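PDB 6R5T: periplasmic beta-glucosidase from Pseudomonas aeruginosa, which probably hydrolyses terminal, non-reducing beta-D-glucosyl residues, releasing beta-D-glucose, as a family 3 glycoside hydrolase of the periplasm. Local coordinates for residues A[78-90]-A[393-405]. The protein carries 1 engineered substitution. Numbering follows the deposited sequence.
Sequences YDVAHGHRTIFPI and DVIGSWSAAGVPR. With BGC (beta-D-glucopyranose), chain C; GAL (beta-D-galactopyranose), chain B.
Asp79 and Trp398 meet beside the bound disaccharide and show how one sugar pocket can be built from two domains. The methylene of Asp79 lies against the six-membered ring of the indole, Asp79 CB to Trp398 CE3 4.0 Å, with carboxylate and ring planes 60° apart. Both carboxylate oxygens grip the glucose: Asp79 OD1 accepts a hydrogen bond from glucose O2 at 2.5 Å and OD2 one from O3. At the far corner of the indole, Trp398 CH2 comes within 3.3 Å of galactose O4. Glu486 reaches both sugars from the C-terminal side, while Lys176 and His177 bind the glucose from the barrel side.

Behind this first shell, His82 ties the two loops together. Its CG sits between the backbone N and the carbonyl carbon (chi1 58°), which sends the ring across to Ser397; NE2 donates to Ser397 O at 2.7 Å, the acceptor close to the ring plane. ND1 donates to Phe88 O in its own loop, so bonds from both ring nitrogens fix the rotation of the imidazole. A water joins His82 N and Gly83 O to Trp398 O, and a second links Asp79 O to Ala400 N.

Farther out, the type II' turn from Ser399 to Gly402 pushes Ala400 CB to 3.2 Å from Gly83 O. Ala401 CB lies over one face of the His84 imidazole, a CH-pi contact with its centroid at 4.1 Å; the NE2 of that ring is held by Asp117. Ile87 packs beyond, its CD1 near Ser399 O and its CG1 on the alpha carbon of Gly402.

Thus the loop following barrel strand 75-78 meets the loop after helix 391-394, an arrangement characteristic of the interdomain active-site pocket of family 3 glycoside hydrolases.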
ATOM      1  N   TYR A  78      13.352 -26.402 -14.896  1.00 14.44           N
ATOM      2  CA  TYR A  78      12.163 -25.793 -15.535  1.00 14.31           C
ATOM      3  C   TYR A  78      11.230 -25.240 -14.469  1.00 15.35           C
ATOM      4  O   TYR A  78      11.382 -25.508 -13.305  1.00 17.70           O
ATOM      5  CB  TYR A  78      11.496 -26.842 -16.389  1.00 15.04           C
ATOM      6  CG  TYR A  78      10.473 -26.394 -17.400  1.00 15.20           C
ATOM      7  CD1 TYR A  78      10.670 -25.286 -18.203  1.00 16.27           C
ATOM      8  CD2 TYR A  78       9.319 -27.134 -17.565  1.00 16.63           C
ATOM      9  CE1 TYR A  78       9.743 -24.907 -19.160  1.00 16.47           C
ATOM     10  CE2 TYR A  78       8.389 -26.782 -18.538  1.00 16.17           C
ATOM     11  CZ  TYR A  78       8.616 -25.671 -19.332  1.00 17.39           C
ATOM     12  OH  TYR A  78       7.729 -25.324 -20.314  1.00 20.90           O
ATOM     13  N   ASP A  79      10.294 -24.429 -14.918  1.00 17.16           N
ATOM     14  CA  ASP A  79       9.241 -23.753 -14.106  1.00 17.47           C
ATOM     15  C   ASP A  79       8.033 -24.701 -14.076  1.00 17.36           C
ATOM     16  O   ASP A  79       7.051 -24.468 -14.748  1.00 16.94           O
ATOM     17  CB  ASP A  79       8.963 -22.379 -14.700  1.00 18.35           C
ATOM     18  CG  ASP A  79      10.037 -21.350 -14.377  1.00 23.64           C
ATOM     19  OD1 ASP A  79      10.268 -21.125 -13.156  1.00 24.54           O
ATOM     20  OD2 ASP A  79      10.614 -20.737 -15.314  1.00 25.17           O
ATOM     21  N   VAL A  80       8.142 -25.757 -13.301  1.00 16.79           N
ATOM     22  CA  VAL A  80       7.060 -26.716 -13.050  1.00 16.57           C
ATOM     23  C   VAL A  80       6.345 -26.207 -11.804  1.00 19.75           C
ATOM     24  O   VAL A  80       6.735 -26.504 -10.709  1.00 19.72           O
ATOM     25  CB  VAL A  80       7.584 -28.148 -12.941  1.00 18.40           C
ATOM     26  CG1 VAL A  80       6.460 -29.079 -12.705  1.00 17.82           C
ATOM     27  CG2 VAL A  80       8.319 -28.568 -14.193  1.00 19.73           C
ATOM     28  N   ALA A  81       5.418 -25.296 -12.024  1.00 18.00           N
ATOM     29  CA  ALA A  81       4.776 -24.508 -10.944  1.00 18.05           C
ATOM     30  C   ALA A  81       3.532 -25.222 -10.409  1.00 15.77           C
ATOM     31  O   ALA A  81       3.356 -25.262  -9.197  1.00 18.06           O
ATOM     32  CB  ALA A  81       4.437 -23.156 -11.515  1.00 18.05           C
ATOM     33  N   HIS A  82       2.660 -25.713 -11.298  1.00 14.09           N
ATOM     34  CA  HIS A  82       1.399 -26.385 -10.923  1.00 14.82           C
ATOM     35  C   HIS A  82       1.113 -27.465 -11.960  1.00 15.17           C
ATOM     36  O   HIS A  82      -0.029 -27.582 -12.402  1.00 14.09           O
ATOM     37  CB  HIS A  82       0.245 -25.382 -10.764  1.00 13.66           C
ATOM     38  CG  HIS A  82      -0.068 -24.557 -11.955  1.00 13.21           C
ATOM     39  ND1 HIS A  82      -1.122 -24.831 -12.780  1.00 13.36           N
ATOM     40  CD2 HIS A  82       0.533 -23.470 -12.463  1.00 13.91           C
ATOM     41  CE1 HIS A  82      -1.162 -23.933 -13.756  1.00 14.47           C
ATOM     42  NE2 HIS A  82      -0.133 -23.101 -13.607  1.00 13.59           N
ATOM     43  N   GLY A  83       2.162 -28.198 -12.339  1.00 13.62           N
ATOM     44  CA  GLY A  83       2.018 -29.234 -13.373  1.00 14.23           C
ATOM     45  C   GLY A  83       3.107 -29.121 -14.373  1.00 13.96           C
ATOM     46  O   GLY A  83       3.590 -28.012 -14.637  1.00 14.99           O
ATOM     47  N   HIS A  84       3.483 -30.256 -14.970  1.00 14.31           N
ATOM     48  CA  HIS A  84       4.444 -30.295 -16.074  1.00 13.99           C
ATOM     49  C   HIS A  84       3.747 -30.415 -17.416  1.00 13.01           C
ATOM     50  O   HIS A  84       3.705 -29.462 -18.145  1.00 13.56           O
ATOM     51  CB  HIS A  84       5.490 -31.387 -15.793  1.00 14.61           C
ATOM     52  CG  HIS A  84       6.474 -31.458 -16.889  1.00 15.24           C
ATOM     53  ND1 HIS A  84       7.195 -30.367 -17.250  1.00 14.86           N
ATOM     54  CD2 HIS A  84       6.811 -32.458 -17.740  1.00 15.41           C
ATOM     55  CE1 HIS A  84       7.984 -30.674 -18.269  1.00 17.54           C
ATOM     56  NE2 HIS A  84       7.770 -31.949 -18.602  1.00 16.39           N
ATOM     57  N   ARG A  85       3.139 -31.565 -17.690  1.00 14.47           N
ATOM     58  CA  ARG A  85       2.304 -31.769 -18.901  1.00 14.35           C
ATOM     59  C   ARG A  85       0.837 -31.877 -18.506  1.00 12.37           C
ATOM     60  O   ARG A  85       0.029 -31.253 -19.200  1.00 15.31           O
ATOM     61  CB  ARG A  85       2.764 -33.015 -19.679  1.00 15.45           C
ATOM     62  CG  ARG A  85       4.022 -32.797 -20.494  1.00 16.32           C
ATOM     63  CD  ARG A  85       4.561 -34.054 -21.211  1.00 16.06           C
ATOM     64  NE  ARG A  85       5.277 -34.901 -20.276  1.00 17.11           N
ATOM     65  CZ  ARG A  85       4.795 -35.929 -19.610  1.00 17.31           C
ATOM     66  NH1 ARG A  85       3.551 -36.345 -19.803  1.00 18.96           N
ATOM     67  NH2 ARG A  85       5.528 -36.539 -18.691  1.00 17.37           N
ATOM     68  N   THR A  86       0.531 -32.588 -17.429  1.00 13.32           N
ATOM     69  CA  THR A  86      -0.825 -32.579 -16.854  1.00 14.43           C
ATOM     70  C   THR A  86      -0.874 -31.360 -15.922  1.00 13.69           C
ATOM     71  O   THR A  86      -0.179 -31.352 -14.905  1.00 14.92           O
ATOM     72  CB  THR A  86      -1.183 -33.842 -16.096  1.00 17.41           C
ATOM     73  OG1 THR A  86      -0.951 -34.981 -16.919  1.00 16.79           O
ATOM     74  CG2 THR A  86      -2.606 -33.799 -15.657  1.00 18.58           C
ATOM     75  N   ILE A  87      -1.638 -30.356 -16.316  1.00 13.28           N
ATOM     76  CA  ILE A  87      -1.669 -29.095 -15.532  1.00 14.17           C
ATOM     77  C   ILE A  87      -2.783 -29.167 -14.496  1.00 12.77           C
ATOM     78  O   ILE A  87      -3.946 -29.393 -14.806  1.00 13.19           O
ATOM     79  CB  ILE A  87      -1.772 -27.903 -16.476  1.00 13.75           C
ATOM     80  CG1 ILE A  87      -0.683 -27.945 -17.560  1.00 13.75           C
ATOM     81  CG2 ILE A  87      -1.731 -26.626 -15.658  1.00 13.53           C
ATOM     82  CD1 ILE A  87       0.732 -28.233 -17.035  1.00 13.90           C
ATOM     83  N   PHE A  88      -2.407 -28.940 -13.253  1.00 12.94           N
ATOM     84  CA  PHE A  88      -3.305 -28.821 -12.120  1.00 12.66           C
ATOM     85  C   PHE A  88      -3.786 -27.383 -12.054  1.00 12.04           C
ATOM     86  O   PHE A  88      -3.316 -26.498 -12.744  1.00 12.95           O
ATOM     87  CB  PHE A  88      -2.578 -29.270 -10.853  1.00 13.21           C
ATOM     88  CG  PHE A  88      -2.218 -30.736 -10.872  1.00 14.44           C
ATOM     89  CD1 PHE A  88      -3.118 -31.701 -10.454  1.00 15.63           C
ATOM     90  CD2 PHE A  88      -0.993 -31.148 -11.353  1.00 13.96           C
ATOM     91  CE1 PHE A  88      -2.812 -33.054 -10.549  1.00 16.38           C
ATOM     92  CE2 PHE A  88      -0.675 -32.498 -11.448  1.00 15.52           C
ATOM     93  CZ  PHE A  88      -1.590 -33.449 -11.041  1.00 17.07           C
ATOM     94  N   PRO A  89      -4.741 -27.104 -11.158  1.00 12.01           N
ATOM     95  CA  PRO A  89      -5.071 -25.695 -10.911  1.00 11.39           C
ATOM     96  C   PRO A  89      -3.830 -24.895 -10.545  1.00 12.31           C
ATOM     97  O   PRO A  89      -2.883 -25.428  -9.987  1.00 12.66           O
ATOM     98  CB  PRO A  89      -6.011 -25.739  -9.697  1.00 13.10           C
ATOM     99  CG  PRO A  89      -6.650 -27.119  -9.811  1.00 13.13           C
ATOM    100  CD  PRO A  89      -5.548 -28.000 -10.360  1.00 12.72           C
ATOM    101  N   ILE A  90      -3.914 -23.599 -10.806  1.00 11.44           N
ATOM    102  CA  ILE A  90      -2.943 -22.644 -10.253  1.00 11.80           C
ATOM    103  C   ILE A  90      -2.834 -22.817  -8.772  1.00 12.47           C
ATOM    104  O   ILE A  90      -3.772 -23.256  -8.089  1.00 11.83           O
ATOM    105  CB  ILE A  90      -3.258 -21.205 -10.706  1.00 11.78           C
ATOM    106  CG1 ILE A  90      -4.685 -20.783 -10.316  1.00 12.30           C
ATOM    107  CG2 ILE A  90      -3.040 -21.041 -12.175  1.00 12.27           C
ATOM    108  CD1 ILE A  90      -4.892 -19.296 -10.263  1.00 12.18           C
ATOM    109  N   ASP A 393      -6.821 -20.477 -21.601  1.00 14.72           N
ATOM    110  CA  ASP A 393      -6.978 -19.848 -20.269  1.00 16.19           C
ATOM    111  C   ASP A 393      -7.145 -20.894 -19.153  1.00 15.74           C
ATOM    112  O   ASP A 393      -6.651 -20.669 -18.032  1.00 16.77           O
ATOM    113  CB  ASP A 393      -8.120 -18.851 -20.297  1.00 16.37           C
ATOM    114  CG  ASP A 393      -7.757 -17.688 -21.212  1.00 17.37           C
ATOM    115  OD1 ASP A 393      -6.707 -17.073 -21.021  1.00 16.94           O
ATOM    116  OD2 ASP A 393      -8.433 -17.538 -22.231  1.00 18.71           O
ATOM    117  N   VAL A 394      -7.778 -22.028 -19.442  1.00 15.37           N
ATOM    118  CA  VAL A 394      -8.118 -22.961 -18.338  1.00 16.12           C
ATOM    119  C   VAL A 394      -6.840 -23.517 -17.723  1.00 16.79           C
ATOM    120  O   VAL A 394      -6.841 -23.781 -16.505  1.00 16.66           O
ATOM    121  CB  VAL A 394      -9.115 -24.032 -18.775  1.00 16.08           C
ATOM    122  CG1 VAL A 394      -8.466 -25.021 -19.747  1.00 17.58           C
ATOM    123  CG2 VAL A 394      -9.737 -24.733 -17.562  1.00 17.30           C
ATOM    124  N   ILE A 395      -5.731 -23.612 -18.471  1.00 16.61           N
ATOM    125  CA  ILE A 395      -4.465 -24.142 -17.893  1.00 17.61           C
ATOM    126  C   ILE A 395      -3.719 -23.084 -17.089  1.00 18.79           C
ATOM    127  O   ILE A 395      -2.739 -23.446 -16.463  1.00 18.23           O
ATOM    128  CB  ILE A 395      -3.565 -24.820 -18.954  1.00 16.31           C
ATOM    129  CG1 ILE A 395      -3.053 -23.873 -20.036  1.00 18.84           C
ATOM    130  CG2 ILE A 395      -4.304 -25.993 -19.521  1.00 17.21           C
ATOM    131  CD1 ILE A 395      -2.039 -24.517 -20.952  1.00 19.22           C
ATOM    132  N   GLY A 396      -4.106 -21.812 -17.160  1.00 16.15           N
ATOM    133  CA  GLY A 396      -3.540 -20.772 -16.306  1.00 15.91           C
ATOM    134  C   GLY A 396      -2.216 -20.234 -16.789  1.00 16.36           C
ATOM    135  O   GLY A 396      -1.715 -20.643 -17.870  1.00 18.28           O
ATOM    136  N   SER A 397      -1.683 -19.291 -16.030  1.00 15.98           N
ATOM    137  CA  SER A 397      -0.301 -18.826 -16.208  1.00 18.06           C
ATOM    138  C   SER A 397       0.677 -19.886 -15.669  1.00 16.08           C
ATOM    139  O   SER A 397       0.251 -20.768 -14.895  1.00 19.03           O
ATOM    140  CB  SER A 397      -0.098 -17.493 -15.565  1.00 21.06           C
ATOM    141  OG  SER A 397      -0.216 -17.654 -14.169  1.00 26.27           O
ATOM    142  N   TRP A 398       1.930 -19.796 -16.096  1.00 17.02           N
ATOM    143  CA  TRP A 398       3.050 -20.696 -15.706  1.00 16.73           C
ATOM    144  C   TRP A 398       2.576 -22.139 -15.890  1.00 16.28           C
ATOM    145  O   TRP A 398       2.636 -22.958 -14.956  1.00 14.75           O
ATOM    146  CB  TRP A 398       3.586 -20.403 -14.299  1.00 19.11           C
ATOM    147  CG  TRP A 398       4.276 -19.051 -14.192  1.00 21.20           C
ATOM    148  CD1 TRP A 398       3.809 -17.952 -13.530  1.00 20.44           C
ATOM    149  CD2 TRP A 398       5.563 -18.659 -14.726  1.00 23.65           C
ATOM    150  NE1 TRP A 398       4.675 -16.883 -13.699  1.00 21.55           N
ATOM    151  CE2 TRP A 398       5.774 -17.302 -14.389  1.00 22.77           C
ATOM    152  CE3 TRP A 398       6.566 -19.315 -15.456  1.00 25.23           C
ATOM    153  CZ2 TRP A 398       6.926 -16.606 -14.759  1.00 25.67           C
ATOM    154  CZ3 TRP A 398       7.692 -18.621 -15.840  1.00 24.04           C
ATOM    155  CH2 TRP A 398       7.870 -17.278 -15.511  1.00 24.97           C
ATOM    156  N   SER A 399       2.145 -22.406 -17.106  1.00 15.93           N
ATOM    157  CA  SER A 399       1.555 -23.722 -17.457  1.00 16.40           C
ATOM    158  C   SER A 399       2.623 -24.666 -18.005  1.00 16.08           C
ATOM    159  O   SER A 399       2.247 -25.757 -18.447  1.00 15.86           O
ATOM    160  CB  SER A 399       0.422 -23.542 -18.417  1.00 17.41           C
ATOM    161  OG  SER A 399       0.851 -22.944 -19.614  1.00 17.62           O
ATOM    162  N   ALA A 400       3.910 -24.329 -17.891  1.00 15.24           N
ATOM    163  CA  ALA A 400       5.002 -25.298 -18.132  1.00 15.09           C
ATOM    164  C   ALA A 400       4.816 -25.941 -19.523  1.00 14.61           C
ATOM    165  O   ALA A 400       4.639 -25.203 -20.479  1.00 16.27           O
ATOM    166  CB  ALA A 400       5.035 -26.310 -16.988  1.00 15.51           C
ATOM    167  N   ALA A 401       4.859 -27.262 -19.605  1.00 14.55           N
ATOM    168  CA  ALA A 401       4.757 -27.989 -20.892  1.00 16.04           C
ATOM    169  C   ALA A 401       3.314 -28.382 -21.190  1.00 14.37           C
ATOM    170  O   ALA A 401       3.086 -29.209 -22.100  1.00 16.87           O
ATOM    171  CB  ALA A 401       5.656 -29.178 -20.878  1.00 16.64           C
ATOM    172  N   GLY A 402       2.345 -27.810 -20.477  1.00 14.29           N
ATOM    173  CA  GLY A 402       0.933 -28.080 -20.789  1.00 14.70           C
ATOM    174  C   GLY A 402       0.597 -27.698 -22.210  1.00 14.65           C
ATOM    175  O   GLY A 402       0.991 -26.608 -22.701  1.00 16.51           O
ATOM    176  N   VAL A 403      -0.223 -28.537 -22.821  1.00 14.73           N
ATOM    177  CA  VAL A 403      -0.658 -28.358 -24.217  1.00 15.28           C
ATOM    178  C   VAL A 403      -2.101 -27.880 -24.184  1.00 16.02           C
ATOM    179  O   VAL A 403      -2.981 -28.671 -23.801  1.00 16.04           O
ATOM    180  CB  VAL A 403      -0.542 -29.707 -24.947  1.00 17.90           C
ATOM    181  CG1 VAL A 403      -0.975 -29.562 -26.378  1.00 19.68           C
ATOM    182  CG2 VAL A 403       0.860 -30.268 -24.866  1.00 19.21           C
ATOM    183  N   PRO A 404      -2.399 -26.650 -24.622  1.00 16.10           N
ATOM    184  CA  PRO A 404      -3.793 -26.198 -24.603  1.00 16.15           C
ATOM    185  C   PRO A 404      -4.744 -27.163 -25.317  1.00 18.03           C
ATOM    186  O   PRO A 404      -5.828 -27.407 -24.839  1.00 16.30           O
ATOM    187  CB  PRO A 404      -3.719 -24.829 -25.280  1.00 17.43           C
ATOM    188  CG  PRO A 404      -2.347 -24.329 -24.921  1.00 17.38           C
ATOM    189  CD  PRO A 404      -1.474 -25.571 -25.002  1.00 16.37           C
ATOM    190  N   ARG A 405      -4.336 -27.724 -26.449  1.00 17.95           N
ATOM    191  CA  ARG A 405      -5.269 -28.624 -27.197  1.00 20.66           C
ATOM    192  C   ARG A 405      -5.632 -29.873 -26.381  1.00 17.81           C
ATOM    193  O   ARG A 405      -6.689 -30.482 -26.685  1.00 19.04           O
ATOM    194  CB  ARG A 405      -4.701 -28.959 -28.585  1.00 24.29           C
ATOM    195  CG  ARG A 405      -3.836 -30.202 -28.648  1.00 37.86           C
ATOM    196  CD  ARG A 405      -3.305 -30.642 -30.014  1.00 43.79           C
ATOM    197  NE  ARG A 405      -2.168 -31.548 -29.786  1.00 46.05           N
ATOM    198  CZ  ARG A 405      -2.275 -32.811 -29.345  1.00 54.83           C
ATOM    199  NH1 ARG A 405      -3.464 -33.367 -29.139  1.00 50.50           N
ATOM    200  NH2 ARG A 405      -1.182 -33.533 -29.146  1.00 63.01           N
TER
HETATM  201  C2  BGC C   1      11.050 -18.149 -12.781  1.00 24.31           C
HETATM  202  C3  BGC C   1      12.166 -17.735 -13.761  1.00 26.51           C
HETATM  203  C4  BGC C   1      11.598 -16.536 -14.569  1.00 26.68           C
HETATM  204  C5  BGC C   1      11.303 -15.420 -13.550  1.00 26.59           C
HETATM  205  C6  BGC C   1      10.682 -14.195 -14.183  1.00 26.36           C
HETATM  206  C1  BGC C   1      10.682 -16.948 -11.902  1.00 23.39           C
HETATM  207  O1  BGC C   1       9.598 -17.392 -11.147  1.00 21.73           O
HETATM  208  O2  BGC C   1      11.394 -19.232 -11.926  1.00 23.90           O
HETATM  209  O3  BGC C   1      12.423 -18.831 -14.662  1.00 27.70           O
HETATM  210  O4  BGC C   1      12.615 -16.110 -15.489  1.00 27.37           O
HETATM  211  O5  BGC C   1      10.272 -15.849 -12.712  1.00 23.06           O
HETATM  212  O6  BGC C   1      10.470 -13.188 -13.187  1.00 24.20           O
HETATM  213  C1  GAL B   2      12.262 -16.144 -16.876  1.00 29.67           C
HETATM  214  C2  GAL B   2      11.959 -17.570 -17.377  1.00 34.60           C
HETATM  215  C3  GAL B   2      11.678 -17.490 -18.882  1.00 32.26           C
HETATM  216  C4  GAL B   2      10.493 -16.520 -19.102  1.00 31.55           C
HETATM  217  C5  GAL B   2      10.844 -15.164 -18.457  1.00 32.12           C
HETATM  218  C6  GAL B   2       9.670 -14.194 -18.512  1.00 30.95           C
HETATM  219  O2  GAL B   2      13.074 -18.405 -17.110  1.00 34.85           O
HETATM  220  O3  GAL B   2      11.317 -18.813 -19.329  1.00 27.40           O
HETATM  221  O4  GAL B   2       9.373 -17.138 -18.426  1.00 32.57           O
HETATM  222  O5  GAL B   2      11.138 -15.297 -17.023  1.00 31.86           O
HETATM  223  O6  GAL B   2      10.036 -12.969 -17.831  1.00 34.30           O
HETATM  224  O   HOH W   1       5.741 -22.590 -16.386  1.00 17.75           O
HETATM  225  O   HOH W   2       3.129 -25.446 -13.952  1.00 18.39           O
HETATM  226  O   HOH W   3      -1.133 -31.004 -21.631  1.00 16.48           O